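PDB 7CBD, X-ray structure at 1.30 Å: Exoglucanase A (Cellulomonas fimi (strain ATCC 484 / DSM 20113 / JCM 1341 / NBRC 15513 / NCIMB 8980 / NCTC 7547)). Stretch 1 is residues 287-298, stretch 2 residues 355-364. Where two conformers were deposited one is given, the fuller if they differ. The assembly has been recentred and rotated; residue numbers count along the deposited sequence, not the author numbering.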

ATOM      1  N   PRO A 287       3.187   1.714 -22.670  1.00  6.93           N
ATOM      2  CA  PRO A 287       4.556   1.981 -23.120  1.00  7.19           C
ATOM      3  C   PRO A 287       5.558   1.436 -22.116  1.00  7.33           C
ATOM      4  O   PRO A 287       5.298   1.366 -20.913  1.00  8.43           O
ATOM      5  CB  PRO A 287       4.616   3.510 -23.190  1.00  7.73           C
ATOM      6  CG  PRO A 287       3.615   3.969 -22.158  1.00  8.02           C
ATOM      7  CD  PRO A 287       2.504   2.935 -22.205  1.00  7.42           C
ATOM      8  N   SER A 288       6.728   1.042 -22.625  1.00  8.25           N
ATOM      9  CA  SER A 288       7.750   0.460 -21.761  1.00 10.18           C
ATOM     10  C   SER A 288       8.214   1.421 -20.674  1.00  8.40           C
ATOM     11  O   SER A 288       8.789   0.977 -19.672  1.00  9.33           O
ATOM     12  CB  SER A 288       8.933  -0.037 -22.594  1.00 13.59           C
ATOM     13  OG  SER A 288       9.579   1.038 -23.248  1.00 16.54           O
ATOM     14  N   SER A 289       7.976   2.724 -20.846  0.89  7.93           N
ATOM     15  CA  SER A 289       8.389   3.748 -19.894  0.89  7.16           C
ATOM     16  C   SER A 289       7.602   3.720 -18.588  0.89  7.15           C
ATOM     17  O   SER A 289       7.988   4.418 -17.648  0.89  7.28           O
ATOM     18  CB  SER A 289       8.233   5.125 -20.543  0.89  7.74           C
ATOM     19  OG  SER A 289       6.938   5.269 -21.109  0.89  8.36           O
ATOM     20  N   ILE A 290       6.507   2.960 -18.498  1.00  6.31           N
ATOM     21  CA  ILE A 290       5.789   2.891 -17.228  1.00  6.07           C
ATOM     22  C   ILE A 290       6.747   2.454 -16.124  1.00  6.66           C
ATOM     23  O   ILE A 290       7.623   1.604 -16.330  1.00  7.39           O
ATOM     24  CB  ILE A 290       4.553   1.974 -17.293  1.00  6.22           C
ATOM     25  CG1 ILE A 290       4.939   0.554 -17.740  1.00  6.89           C
ATOM     26  CG2 ILE A 290       3.466   2.602 -18.179  1.00  8.35           C
ATOM     27  CD1 ILE A 290       3.876  -0.514 -17.490  1.00  7.60           C
ATOM     28  N   GLY A 291       6.588   3.054 -14.945  1.00  6.12           N
ATOM     29  CA  GLY A 291       7.400   2.721 -13.793  1.00  6.56           C
ATOM     30  C   GLY A 291       6.573   2.108 -12.685  1.00  6.12           C
ATOM     31  O   GLY A 291       5.344   2.246 -12.656  1.00  7.22           O
ATOM     32  N   MET A 292       7.242   1.438 -11.755  1.00  5.74           N
ATOM     33  CA  MET A 292       6.588   0.677 -10.704  1.00  6.12           C
ATOM     34  C   MET A 292       6.999   1.218  -9.344  1.00  5.23           C
ATOM     35  O   MET A 292       8.127   1.682  -9.157  1.00  5.67           O
ATOM     36  CB  MET A 292       6.966  -0.816 -10.780  1.00  6.59           C
ATOM     37  CG  MET A 292       6.884  -1.402 -12.193  1.00  8.14           C
ATOM     38  SD  MET A 292       5.256  -1.361 -12.972  1.00  8.24           S
ATOM     39  CE  MET A 292       4.514  -2.744 -12.126  1.00 11.12           C
ATOM     40  N   LEU A 293       6.072   1.144  -8.394  1.00  5.22           N
ATOM     41  CA  LEU A 293       6.337   1.442  -6.996  1.00  5.18           C
ATOM     42  C   LEU A 293       5.981   0.221  -6.161  1.00  4.48           C
ATOM     43  O   LEU A 293       5.068  -0.528  -6.514  1.00  5.77           O
ATOM     44  CB  LEU A 293       5.467   2.597  -6.487  1.00  6.40           C
ATOM     45  CG  LEU A 293       5.548   3.931  -7.220  1.00  5.65           C
ATOM     46  CD1 LEU A 293       4.498   4.876  -6.672  1.00  6.86           C
ATOM     47  CD2 LEU A 293       6.938   4.544  -7.075  1.00  7.60           C
ATOM     48  N   VAL A 294       6.693   0.019  -5.050  1.00  4.61           N
ATOM     49  CA  VAL A 294       6.285  -0.937  -4.025  1.00  5.09           C
ATOM     50  C   VAL A 294       6.087  -0.177  -2.722  1.00  4.51           C
ATOM     51  O   VAL A 294       6.960   0.600  -2.320  1.00  5.34           O
ATOM     52  CB  VAL A 294       7.300  -2.081  -3.830  1.00  6.62           C
ATOM     53  CG1 VAL A 294       6.800  -3.041  -2.754  1.00  6.65           C
ATOM     54  CG2 VAL A 294       7.526  -2.832  -5.118  1.00  6.65           C
ATOM     55  N   ASP A 295       4.940  -0.399  -2.073  1.00  4.84           N
ATOM     56  CA  ASP A 295       4.696   0.072  -0.716  1.00  4.67           C
ATOM     57  C   ASP A 295       5.465  -0.836   0.232  1.00  4.91           C
ATOM     58  O   ASP A 295       5.075  -1.990   0.445  1.00  5.49           O
ATOM     59  CB  ASP A 295       3.201   0.004  -0.414  1.00  4.04           C
ATOM     60  CG  ASP A 295       2.846   0.559   0.958  1.00  4.73           C
ATOM     61  OD1 ASP A 295       3.762   0.960   1.706  1.00  5.03           O
ATOM     62  OD2 ASP A 295       1.644   0.612   1.288  1.00  5.61           O
ATOM     63  N   THR A 296       6.564  -0.321   0.789  1.00  5.44           N
ATOM     64  CA  THR A 296       7.439  -1.072   1.686  1.00  4.60           C
ATOM     65  C   THR A 296       7.168  -0.766   3.159  1.00  5.26           C
ATOM     66  O   THR A 296       7.986  -1.099   4.026  1.00  6.04           O
ATOM     67  CB  THR A 296       8.904  -0.796   1.337  1.00  6.00           C
ATOM     68  OG1 THR A 296       9.137   0.617   1.368  1.00  6.21           O
ATOM     69  CG2 THR A 296       9.237  -1.322  -0.050  1.00  6.91           C
ATOM     70  N   SER A 297       6.007  -0.178   3.458  1.00  5.15           N
ATOM     71  CA  SER A 297       5.715   0.273   4.814  1.00  5.05           C
ATOM     72  C   SER A 297       5.736  -0.862   5.830  1.00  5.10           C
ATOM     73  O   SER A 297       6.155  -0.657   6.977  1.00  6.57           O
ATOM     74  CB  SER A 297       4.363   0.976   4.842  1.00  5.64           C
ATOM     75  OG  SER A 297       3.338   0.186   4.255  1.00  5.89           O
ATOM     76  N   ARG A 298       5.243  -2.049   5.453  1.00  5.52           N
ATOM     77  CA  ARG A 298       5.015  -3.093   6.445  1.00  5.91           C
ATOM     78  C   ARG A 298       5.382  -4.479   5.932  1.00  5.24           C
ATOM     79  O   ARG A 298       4.833  -5.480   6.409  1.00  6.11           O
ATOM     80  CB  ARG A 298       3.568  -3.064   6.968  1.00  6.36           C
ATOM     81  CG  ARG A 298       3.176  -1.726   7.586  1.00  6.93           C
ATOM     82  CD  ARG A 298       1.781  -1.739   8.182  1.00  7.23           C
ATOM     83  NE  ARG A 298       0.789  -2.047   7.153  1.00  6.99           N
ATOM     84  CZ  ARG A 298      -0.521  -2.139   7.373  1.00  7.18           C
ATOM     85  NH1 ARG A 298      -1.010  -1.958   8.599  1.00  8.24           N
ATOM     86  NH2 ARG A 298      -1.343  -2.433   6.368  1.00  8.55           N
ATOM     87  N   ALA A 355      14.860  -5.302 -13.650  1.00 10.06           N
ATOM     88  CA  ALA A 355      13.679  -5.800 -14.351  1.00 10.51           C
ATOM     89  C   ALA A 355      12.373  -5.354 -13.708  1.00  8.13           C
ATOM     90  O   ALA A 355      11.309  -5.513 -14.325  1.00  8.87           O
ATOM     91  CB  ALA A 355      13.728  -7.322 -14.474  1.00 11.51           C
ATOM     92  N   SER A 356      12.419  -4.812 -12.495  1.00  7.15           N
ATOM     93  CA  SER A 356      11.216  -4.346 -11.831  1.00  6.98           C
ATOM     94  C   SER A 356      10.853  -2.915 -12.202  1.00  7.52           C
ATOM     95  O   SER A 356       9.773  -2.458 -11.826  1.00  7.76           O
ATOM     96  CB  SER A 356      11.387  -4.449 -10.311  1.00  7.57           C
ATOM     97  OG  SER A 356      11.581  -5.791  -9.906  1.00  8.35           O
ATOM     98  N   HIS A 357      11.749  -2.185 -12.867  1.00  6.91           N
ATOM     99  CA  HIS A 357      11.462  -0.830 -13.346  1.00  7.17           C
ATOM    100  C   HIS A 357      10.925   0.066 -12.229  1.00  6.68           C
ATOM    101  O   HIS A 357       9.891   0.719 -12.375  1.00  7.39           O
ATOM    102  CB  HIS A 357      10.500  -0.859 -14.537  1.00  8.71           C
ATOM    103  CG  HIS A 357      11.067  -1.525 -15.748  1.00  9.77           C
ATOM    104  ND1 HIS A 357      11.630  -0.817 -16.788  1.00 12.57           N
ATOM    105  CD2 HIS A 357      11.171  -2.833 -16.081  1.00 10.72           C
ATOM    106  CE1 HIS A 357      12.055  -1.662 -17.711  1.00 12.94           C
ATOM    107  NE2 HIS A 357      11.795  -2.892 -17.303  1.00 12.11           N
ATOM    108  N   LEU A 358      11.642   0.108 -11.107  1.00  6.74           N
ATOM    109  CA  LEU A 358      11.156   0.771  -9.902  1.00  7.01           C
ATOM    110  C   LEU A 358      11.462   2.265  -9.930  1.00  7.35           C
ATOM    111  O   LEU A 358      12.627   2.670  -9.962  1.00  9.01           O
ATOM    112  CB  LEU A 358      11.784   0.146  -8.658  1.00  8.23           C
ATOM    113  CG  LEU A 358      11.382  -1.311  -8.398  1.00  8.85           C
ATOM    114  CD1 LEU A 358      12.346  -1.964  -7.416  1.00 10.19           C
ATOM    115  CD2 LEU A 358       9.953  -1.406  -7.881  1.00  9.90           C
ATOM    116  N   ASP A 359      10.410   3.081  -9.862  1.00  6.55           N
ATOM    117  CA  ASP A 359      10.597   4.518  -9.693  1.00  6.47           C
ATOM    118  C   ASP A 359      11.053   4.861  -8.280  1.00  6.19           C
ATOM    119  O   ASP A 359      11.810   5.823  -8.091  1.00  5.91           O
ATOM    120  CB  ASP A 359       9.284   5.260  -9.966  1.00  6.90           C
ATOM    121  CG  ASP A 359       8.959   5.390 -11.445  1.00  7.06           C
ATOM    122  OD1 ASP A 359       9.804   5.073 -12.312  1.00  7.01           O
ATOM    123  OD2 ASP A 359       7.827   5.817 -11.744  1.00  7.37           O
ATOM    124  N   ALA A 360      10.583   4.111  -7.283  1.00  6.06           N
ATOM    125  CA  ALA A 360      10.825   4.398  -5.873  1.00  6.44           C
ATOM    126  C   ALA A 360      10.240   3.280  -5.023  1.00  6.36           C
ATOM    127  O   ALA A 360       9.341   2.549  -5.453  1.00  6.22           O
ATOM    128  CB  ALA A 360      10.178   5.719  -5.452  1.00  6.93           C
ATOM    129  N   PHE A 361      10.773   3.158  -3.806  1.00  6.49           N
ATOM    130  CA  PHE A 361      10.043   2.555  -2.696  1.00  6.18           C
ATOM    131  C   PHE A 361       9.354   3.683  -1.943  1.00  6.27           C
ATOM    132  O   PHE A 361       9.928   4.764  -1.755  1.00  6.53           O
ATOM    133  CB  PHE A 361      10.980   1.800  -1.745  1.00  6.16           C
ATOM    134  CG  PHE A 361      11.654   0.615  -2.371  1.00  7.76           C
ATOM    135  CD1 PHE A 361      10.975  -0.189  -3.272  1.00  7.45           C
ATOM    136  CD2 PHE A 361      12.967   0.295  -2.048  1.00  9.48           C
ATOM    137  CE1 PHE A 361      11.591  -1.281  -3.851  1.00  8.87           C
ATOM    138  CE2 PHE A 361      13.591  -0.805  -2.623  1.00  9.77           C
ATOM    139  CZ  PHE A 361      12.904  -1.587  -3.532  1.00  9.49           C
ATOM    140  N   VAL A 362       8.112   3.428  -1.523  1.00  5.56           N
ATOM    141  CA  VAL A 362       7.268   4.418  -0.871  1.00  5.46           C
ATOM    142  C   VAL A 362       6.594   3.750   0.317  1.00  5.03           C
ATOM    143  O   VAL A 362       6.444   2.527   0.364  1.00  6.05           O
ATOM    144  CB  VAL A 362       6.203   4.987  -1.838  1.00  5.72           C
ATOM    145  CG1 VAL A 362       6.834   5.940  -2.832  1.00  7.28           C
ATOM    146  CG2 VAL A 362       5.516   3.844  -2.577  1.00  6.64           C
ATOM    147  N   TRP A 363       6.179   4.567   1.284  1.00  5.04           N
ATOM    148  CA  TRP A 363       5.300   4.122   2.369  1.00  5.18           C
ATOM    149  C   TRP A 363       3.927   4.705   2.069  1.00  5.23           C
ATOM    150  O   TRP A 363       3.644   5.864   2.402  1.00  6.13           O
ATOM    151  CB  TRP A 363       5.807   4.566   3.734  1.00  6.22           C
ATOM    152  CG  TRP A 363       6.977   3.783   4.219  1.00  5.80           C
ATOM    153  CD1 TRP A 363       7.646   2.787   3.557  1.00  5.83           C
ATOM    154  CD2 TRP A 363       7.621   3.930   5.486  1.00  6.00           C
ATOM    155  NE1 TRP A 363       8.668   2.301   4.351  1.00  6.12           N
ATOM    156  CE2 TRP A 363       8.678   2.996   5.534  1.00  5.72           C
ATOM    157  CE3 TRP A 363       7.407   4.767   6.585  1.00  6.24           C
ATOM    158  CZ2 TRP A 363       9.519   2.877   6.642  1.00  6.89           C
ATOM    159  CZ3 TRP A 363       8.244   4.652   7.683  1.00  6.86           C
ATOM    160  CH2 TRP A 363       9.289   3.712   7.702  1.00  7.13           C
ATOM    161  N   ILE A 364       3.080   3.912   1.414  1.00  5.56           N
ATOM    162  CA  ILE A 364       1.732   4.379   1.121  1.00  5.72           C
ATOM    163  C   ILE A 364       0.849   4.237   2.355  1.00  5.12           C
ATOM    164  O   ILE A 364       0.338   5.224   2.890  1.00  6.12           O
ATOM    165  CB  ILE A 364       1.146   3.687  -0.126  1.00  5.71           C
ATOM    166  CG1 ILE A 364       2.045   3.899  -1.353  1.00  5.72           C
ATOM    167  CG2 ILE A 364      -0.241   4.223  -0.404  1.00  5.60           C
ATOM    168  CD1 ILE A 364       2.311   5.360  -1.715  1.00  6.51           C
TER
HETATM  169  O   HOH W   1      10.852   1.646 -18.034  1.00 18.30           O

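Two neighbouring strands running in roughly the same direction, far apart in sequence, are joined first by their backbones. At one end Met 292 N donates to His 357 O (2.8 Å) and Asp 359 N donates to Met 292 O (2.8 Å), so Met 292 uses both its polar backbone atoms on the partner. At the other end Val 362 N donates to Val 294 O (3.2 Å), and Thr 296 N to Val 362 O (2.9 Å). Between these pairs the ladder loosens where the second chain turns a corner at Asp 359: Val 294 N lies 3.7 Å from Ala 360 O, and both atoms, like Ala 360 N, are buried without a partner.

Side chains add polar ties. Asp 295 OD1 accepts Ser 297 N (3.1 Å) and Ser 297 OG (2.7 Å) within its own stretch, and a weak bond from Ile 364 N (3.0 Å) across the gap; a short carboxylate suits this cluster of donors. At the exposed end, a water bridges Ser 288 O (2.7 Å) and His 357 ND1 (2.9 Å).

Apolar contacts cover both faces. Met 292, Val 294, Leu 358 and Phe 361 share one: Leu 358 CD2 reaches Val 294 CG2 at 3.9 Å, and Val 294 CB lies 4.2 Å from Phe 361 CD1. On the other, Leu 293 CD2 packs 3.8 Å from Ala 360 CB, while Leu 293 CB meets Val 362 CG2 at 4.1 Å; the small alanine leaves room for the leucine branch. Gly 291 fits tightly, since a CB there would lie 2.2 Å from Asp 359 OD1.

Finally, Ser 297 CA sits over the face of Trp 363, 3.6 Å from the centroid of its five-membered ring, a CH-pi contact that a flat indole accommodates well. Altogether 776 Å² is buried.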